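Local atomic coordinates of fumarate lyase (Mesorhizobium sp., PDB entry 3C8T), a protein that belongs to the fumarate lyase superfamily of largely helical, elongated proteins and assembles from four chains around long helices. Residues I116-V130 with F329-L343. Sequence-based numbering, arbitrary orientation.
Sequences IRDGLALISRRIESV and FAVASGILYQAEFML
R126 directs its CB at helix 329-343, where it packs on L336 CB at 3.7 Å. CG and CD both pass E340 OE2, CD at 3.2 Å. A bend at chi2 then turns the guanidinium along the partner helix, with CZ beside Y337 CB. There NE donates to S333 OG at 3.1 Å, with the acceptor only 3° out of the guanidinium plane. NH1 reaches E340 OE2 at 3.0 Å on the syn side of the carboxylate, a salt bridge with an N-H...O angle of 160°. These near-in-plane bonds, with Y337 CB and L122 CD1 offset over opposite faces, probably fix the rotation of the group. NH2 completes the set through a salt bridge to D14, whose carboxylate is also hydrogen-bonded to S333 OG.

The other carboxylate oxygen, E340 OE1, accepts from a water at 2.7 Å; R125 NH1 donates to that water, and S129 OG is hydrogen-bonded to it as well.

R126 is one knob, among S333, L336, Y337 and E340; the others, F329, L336 and V130, are apolar. L336 sits among I123, R126, I127 and V130, while the F329 ring enters among I116, G119, L120 and I123, its CE1 3.5 Å from G119 C. The axes of 116-130 and 329-343 approach to 9.0 Å at 24°, near-parallel knobs-into-holes packing within the long helical bundle of this superfamily. Shared between two carboxylates, the R126 charge is probably well compensated despite its burial.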
loop_
_atom_site.group_PDB
_atom_site.type_symbol
_atom_site.label_atom_id
_atom_site.label_comp_id
_atom_site.label_asym_id
_atom_site.label_seq_id
_atom_site.Cartn_x
_atom_site.Cartn_y
_atom_site.Cartn_z
ATOM N N ILE A 116 23.576 6.486 -4.192
ATOM C CA ILE A 116 23.128 6.127 -2.822
ATOM C C ILE A 116 24.152 6.510 -1.717
ATOM O O ILE A 116 23.755 6.963 -0.636
ATOM C CB ILE A 116 22.707 4.620 -2.720
ATOM C CG1 ILE A 116 21.454 4.344 -3.619
ATOM C CG2 ILE A 116 22.359 4.224 -1.304
ATOM C CD1 ILE A 116 21.070 2.853 -3.747
ATOM N N ARG A 117 25.452 6.323 -1.978
ATOM C CA ARG A 117 26.475 6.811 -1.062
ATOM C C ARG A 117 26.354 8.321 -0.805
ATOM O O ARG A 117 26.361 8.774 0.356
ATOM C CB ARG A 117 27.878 6.472 -1.560
ATOM C CG ARG A 117 28.919 6.857 -0.532
ATOM C CD ARG A 117 30.164 6.024 -0.636
ATOM N NE ARG A 117 30.788 6.207 -1.935
ATOM C CZ ARG A 117 31.873 5.548 -2.322
ATOM N NH1 ARG A 117 32.437 4.678 -1.501
ATOM N NH2 ARG A 117 32.368 5.752 -3.529
ATOM N N ASP A 118 26.271 9.107 -1.884
ATOM C CA ASP A 118 26.015 10.551 -1.735
ATOM C C ASP A 118 24.629 10.838 -1.118
ATOM O O ASP A 118 24.507 11.705 -0.284
ATOM C CB ASP A 118 26.147 11.289 -3.078
ATOM C CG ASP A 118 27.561 11.176 -3.696
ATOM O OD1 ASP A 118 28.493 10.669 -3.013
ATOM O OD2 ASP A 118 27.731 11.594 -4.877
ATOM N N GLY A 119 23.588 10.129 -1.573
ATOM C CA GLY A 119 22.236 10.268 -0.998
ATOM C C GLY A 119 22.214 10.034 0.518
ATOM O O GLY A 119 21.577 10.764 1.260
ATOM N N LEU A 120 22.905 9.005 0.973
ATOM C CA LEU A 120 22.914 8.678 2.379
ATOM C C LEU A 120 23.721 9.703 3.205
ATOM O O LEU A 120 23.399 9.921 4.372
ATOM C CB LEU A 120 23.433 7.242 2.615
ATOM C CG LEU A 120 22.432 6.098 2.391
ATOM C CD1 LEU A 120 23.179 4.793 2.583
ATOM C CD2 LEU A 120 21.250 6.172 3.360
ATOM N N ALA A 121 24.739 10.326 2.611
ATOM C CA ALA A 121 25.494 11.368 3.341
ATOM C C ALA A 121 24.638 12.605 3.540
ATOM O O ALA A 121 24.697 13.249 4.602
ATOM C CB ALA A 121 26.855 11.726 2.648
ATOM N N LEU A 122 23.820 12.918 2.540
ATOM C CA LEU A 122 22.902 14.038 2.644
ATOM C C LEU A 122 21.753 13.738 3.630
ATOM O O LEU A 122 21.378 14.595 4.438
ATOM C CB LEU A 122 22.381 14.428 1.247
ATOM C CG LEU A 122 21.301 15.507 1.195
ATOM C CD1 LEU A 122 21.746 16.804 1.982
ATOM C CD2 LEU A 122 20.985 15.825 -0.290
ATOM N N ILE A 123 21.190 12.533 3.568
ATOM C CA ILE A 123 20.215 12.105 4.579
ATOM C C ILE A 123 20.794 12.179 6.008
ATOM O O ILE A 123 20.160 12.702 6.914
ATOM C CB ILE A 123 19.696 10.659 4.299
ATOM C CG1 ILE A 123 18.878 10.617 2.998
ATOM C CG2 ILE A 123 18.917 10.123 5.495
ATOM C CD1 ILE A 123 17.617 11.503 2.970
ATOM N N SER A 124 22.004 11.663 6.200
ATOM C CA SER A 124 22.629 11.685 7.510
ATOM C C SER A 124 22.785 13.116 8.055
ATOM O O SER A 124 22.501 13.388 9.229
ATOM C CB SER A 124 23.976 10.959 7.434
ATOM O OG SER A 124 24.680 11.098 8.649
ATOM N N ARG A 125 23.239 14.022 7.185
ATOM C CA ARG A 125 23.404 15.440 7.463
ATOM C C ARG A 125 22.055 16.073 7.911
ATOM O O ARG A 125 21.996 16.850 8.854
ATOM C CB ARG A 125 23.862 16.068 6.140
ATOM C CG ARG A 125 24.798 17.166 6.202
ATOM C CD ARG A 125 24.115 18.425 5.687
ATOM N NE ARG A 125 24.046 18.630 4.234
ATOM C CZ ARG A 125 23.140 19.456 3.706
ATOM N NH1 ARG A 125 22.305 20.089 4.518
ATOM N NH2 ARG A 125 23.072 19.693 2.405
ATOM N N ARG A 126 20.966 15.736 7.232
ATOM C CA ARG A 126 19.662 16.296 7.594
ATOM C C ARG A 126 19.127 15.697 8.916
ATOM O O ARG A 126 18.526 16.403 9.745
ATOM C CB ARG A 126 18.653 16.140 6.457
ATOM C CG ARG A 126 19.139 16.624 5.101
ATOM C CD ARG A 126 17.961 17.227 4.395
ATOM N NE ARG A 126 18.260 17.759 3.078
ATOM C CZ ARG A 126 18.675 19.003 2.835
ATOM N NH1 ARG A 126 18.890 19.852 3.823
ATOM N NH2 ARG A 126 18.917 19.370 1.591
ATOM N N ILE A 127 19.369 14.423 9.126
ATOM C CA ILE A 127 19.009 13.776 10.394
ATOM C C ILE A 127 19.801 14.404 11.571
ATOM O O ILE A 127 19.247 14.671 12.633
ATOM C CB ILE A 127 19.208 12.238 10.319
ATOM C CG1 ILE A 127 18.139 11.566 9.417
ATOM C CG2 ILE A 127 19.273 11.620 11.751
ATOM C CD1 ILE A 127 18.255 9.965 9.384
ATOM N N GLU A 128 21.093 14.687 11.372
ATOM C CA GLU A 128 21.882 15.410 12.383
ATOM C C GLU A 128 21.394 16.856 12.675
ATOM O O GLU A 128 21.337 17.234 13.838
ATOM C CB GLU A 128 23.382 15.379 12.042
ATOM C CG GLU A 128 23.933 13.932 11.929
ATOM C CD GLU A 128 23.612 13.053 13.173
ATOM O OE1 GLU A 128 22.748 12.147 13.109
ATOM O OE2 GLU A 128 24.229 13.291 14.230
ATOM N N SER A 129 21.038 17.650 11.657
ATOM C CA SER A 129 20.377 18.932 11.926
ATOM C C SER A 129 19.052 18.780 12.647
ATOM O O SER A 129 18.752 19.586 13.523
ATOM C CB SER A 129 20.116 19.753 10.657
ATOM O OG SER A 129 21.276 19.824 9.881
ATOM N N VAL A 130 18.237 17.797 12.248
ATOM C CA VAL A 130 16.961 17.522 12.947
ATOM C C VAL A 130 17.209 17.282 14.459
ATOM O O VAL A 130 16.576 17.940 15.312
ATOM C CB VAL A 130 16.060 16.414 12.254
ATOM C CG1 VAL A 130 14.845 16.024 13.135
ATOM C CG2 VAL A 130 15.540 16.940 10.942
ATOM N N PHE A 329 14.354 9.016 -2.127
ATOM C CA PHE A 329 15.449 9.873 -1.634
ATOM C C PHE A 329 15.144 11.356 -1.695
ATOM O O PHE A 329 15.413 12.067 -0.744
ATOM C CB PHE A 329 16.797 9.594 -2.348
ATOM C CG PHE A 329 17.683 8.575 -1.627
ATOM C CD1 PHE A 329 18.495 8.957 -0.556
ATOM C CD2 PHE A 329 17.690 7.234 -2.017
ATOM C CE1 PHE A 329 19.325 8.023 0.099
ATOM C CE2 PHE A 329 18.477 6.283 -1.346
ATOM C CZ PHE A 329 19.311 6.679 -0.298
ATOM N N ALA A 330 14.612 11.808 -2.825
ATOM C CA ALA A 330 14.292 13.199 -3.041
ATOM C C ALA A 330 13.240 13.710 -2.057
ATOM O O ALA A 330 13.406 14.784 -1.452
ATOM C CB ALA A 330 13.808 13.404 -4.482
ATOM N N VAL A 331 12.141 12.963 -1.932
ATOM C CA VAL A 331 11.050 13.312 -1.025
ATOM C C VAL A 331 11.480 13.191 0.455
ATOM O O VAL A 331 11.219 14.094 1.259
ATOM C CB VAL A 331 9.817 12.433 -1.289
ATOM C CG1 VAL A 331 8.721 12.722 -0.233
ATOM C CG2 VAL A 331 9.299 12.631 -2.727
ATOM N N ALA A 332 12.152 12.102 0.826
ATOM C CA ALA A 332 12.580 12.022 2.219
ATOM C C ALA A 332 13.545 13.144 2.624
ATOM O O ALA A 332 13.480 13.650 3.730
ATOM C CB ALA A 332 13.184 10.625 2.554
ATOM N N SER A 333 14.437 13.514 1.713
ATOM C CA SER A 333 15.336 14.630 1.900
ATOM C C SER A 333 14.616 15.961 2.021
ATOM O O SER A 333 15.004 16.812 2.827
ATOM C CB SER A 333 16.340 14.698 0.730
ATOM O OG SER A 333 17.483 15.496 1.053
ATOM N N GLY A 334 13.585 16.167 1.205
ATOM C CA GLY A 334 12.844 17.429 1.247
ATOM C C GLY A 334 12.043 17.614 2.506
ATOM O O GLY A 334 12.013 18.709 3.069
ATOM N N ILE A 335 11.374 16.562 2.963
ATOM C CA ILE A 335 10.635 16.649 4.253
ATOM C C ILE A 335 11.566 16.727 5.488
ATOM O O ILE A 335 11.241 17.437 6.467
ATOM C CB ILE A 335 9.471 15.577 4.402
ATOM C CG1 ILE A 335 10.002 14.157 4.552
ATOM C CG2 ILE A 335 8.514 15.654 3.211
ATOM C CD1 ILE A 335 8.894 13.150 4.626
ATOM N N LEU A 336 12.723 16.042 5.450
ATOM C CA LEU A 336 13.767 16.333 6.472
ATOM C C LEU A 336 14.204 17.775 6.447
ATOM O O LEU A 336 14.392 18.369 7.504
ATOM C CB LEU A 336 15.003 15.456 6.373
ATOM C CG LEU A 336 14.850 14.039 6.898
ATOM C CD1 LEU A 336 15.818 13.178 6.108
ATOM C CD2 LEU A 336 15.021 13.910 8.447
ATOM N N TYR A 337 14.349 18.352 5.263
ATOM C CA TYR A 337 14.719 19.768 5.200
ATOM C C TYR A 337 13.605 20.683 5.761
ATOM O O TYR A 337 13.876 21.670 6.476
ATOM C CB TYR A 337 15.187 20.245 3.795
ATOM C CG TYR A 337 15.321 21.746 3.842
ATOM C CD1 TYR A 337 14.313 22.570 3.317
ATOM C CD2 TYR A 337 16.389 22.351 4.553
ATOM C CE1 TYR A 337 14.381 23.972 3.448
ATOM C CE2 TYR A 337 16.475 23.741 4.677
ATOM C CZ TYR A 337 15.471 24.540 4.133
ATOM O OH TYR A 337 15.524 25.902 4.275
ATOM N N GLN A 338 12.360 20.362 5.438
ATOM C CA GLN A 338 11.208 21.100 5.994
ATOM C C GLN A 338 11.193 21.022 7.519
ATOM O O GLN A 338 10.959 22.025 8.175
ATOM C CB GLN A 338 9.882 20.592 5.428
ATOM C CG GLN A 338 9.645 20.960 3.977
ATOM C CD GLN A 338 9.769 22.468 3.744
ATOM O OE1 GLN A 338 9.232 23.258 4.502
ATOM N NE2 GLN A 338 10.494 22.856 2.715
ATOM N N ALA A 339 11.497 19.841 8.068
ATOM C CA ALA A 339 11.601 19.658 9.541
ATOM C C ALA A 339 12.762 20.424 10.179
ATOM O O ALA A 339 12.564 21.039 11.231
ATOM C CB ALA A 339 11.660 18.211 9.909
ATOM N N GLU A 340 13.951 20.380 9.565
ATOM C CA GLU A 340 15.112 21.218 9.992
ATOM C C GLU A 340 14.699 22.709 10.143
ATOM O O GLU A 340 14.990 23.356 11.123
ATOM C CB GLU A 340 16.268 21.200 8.955
ATOM C CG GLU A 340 17.147 19.972 8.849
ATOM C CD GLU A 340 18.182 20.113 7.717
ATOM O OE1 GLU A 340 19.199 20.820 7.924
ATOM O OE2 GLU A 340 17.995 19.517 6.627
ATOM N N PHE A 341 14.051 23.225 9.112
ATOM C CA PHE A 341 13.642 24.604 9.052
ATOM C C PHE A 341 12.587 24.937 10.105
ATOM O O PHE A 341 12.728 25.914 10.829
ATOM C CB PHE A 341 13.092 24.892 7.657
ATOM C CG PHE A 341 12.499 26.259 7.516
ATOM C CD1 PHE A 341 13.333 27.376 7.365
ATOM C CD2 PHE A 341 11.128 26.434 7.508
ATOM C CE1 PHE A 341 12.792 28.663 7.245
ATOM C CE2 PHE A 341 10.581 27.716 7.385
ATOM C CZ PHE A 341 11.420 28.832 7.260
ATOM N N MET A 342 11.545 24.103 10.190
ATOM C CA MET A 342 10.425 24.327 11.074
ATOM C C MET A 342 10.838 24.239 12.535
ATOM O O MET A 342 10.471 25.107 13.330
ATOM C CB MET A 342 9.255 23.384 10.750
ATOM C CG MET A 342 8.121 23.299 11.829
ATOM S SD MET A 342 6.820 22.161 11.327
ATOM C CE MET A 342 7.545 20.531 11.745
ATOM N N LEU A 343 11.586 23.201 12.874
ATOM C CA LEU A 343 12.015 22.931 14.247
ATOM C C LEU A 343 13.116 23.879 14.676
ATOM O O LEU A 343 13.215 24.237 15.867
ATOM C CB LEU A 343 12.509 21.476 14.392
ATOM C CG LEU A 343 11.419 20.415 14.262
ATOM C CD1 LEU A 343 12.030 19.007 14.043
ATOM C CD2 LEU A 343 10.449 20.459 15.485
HETATM O O HOH W 1 21.406 19.582 7.059
#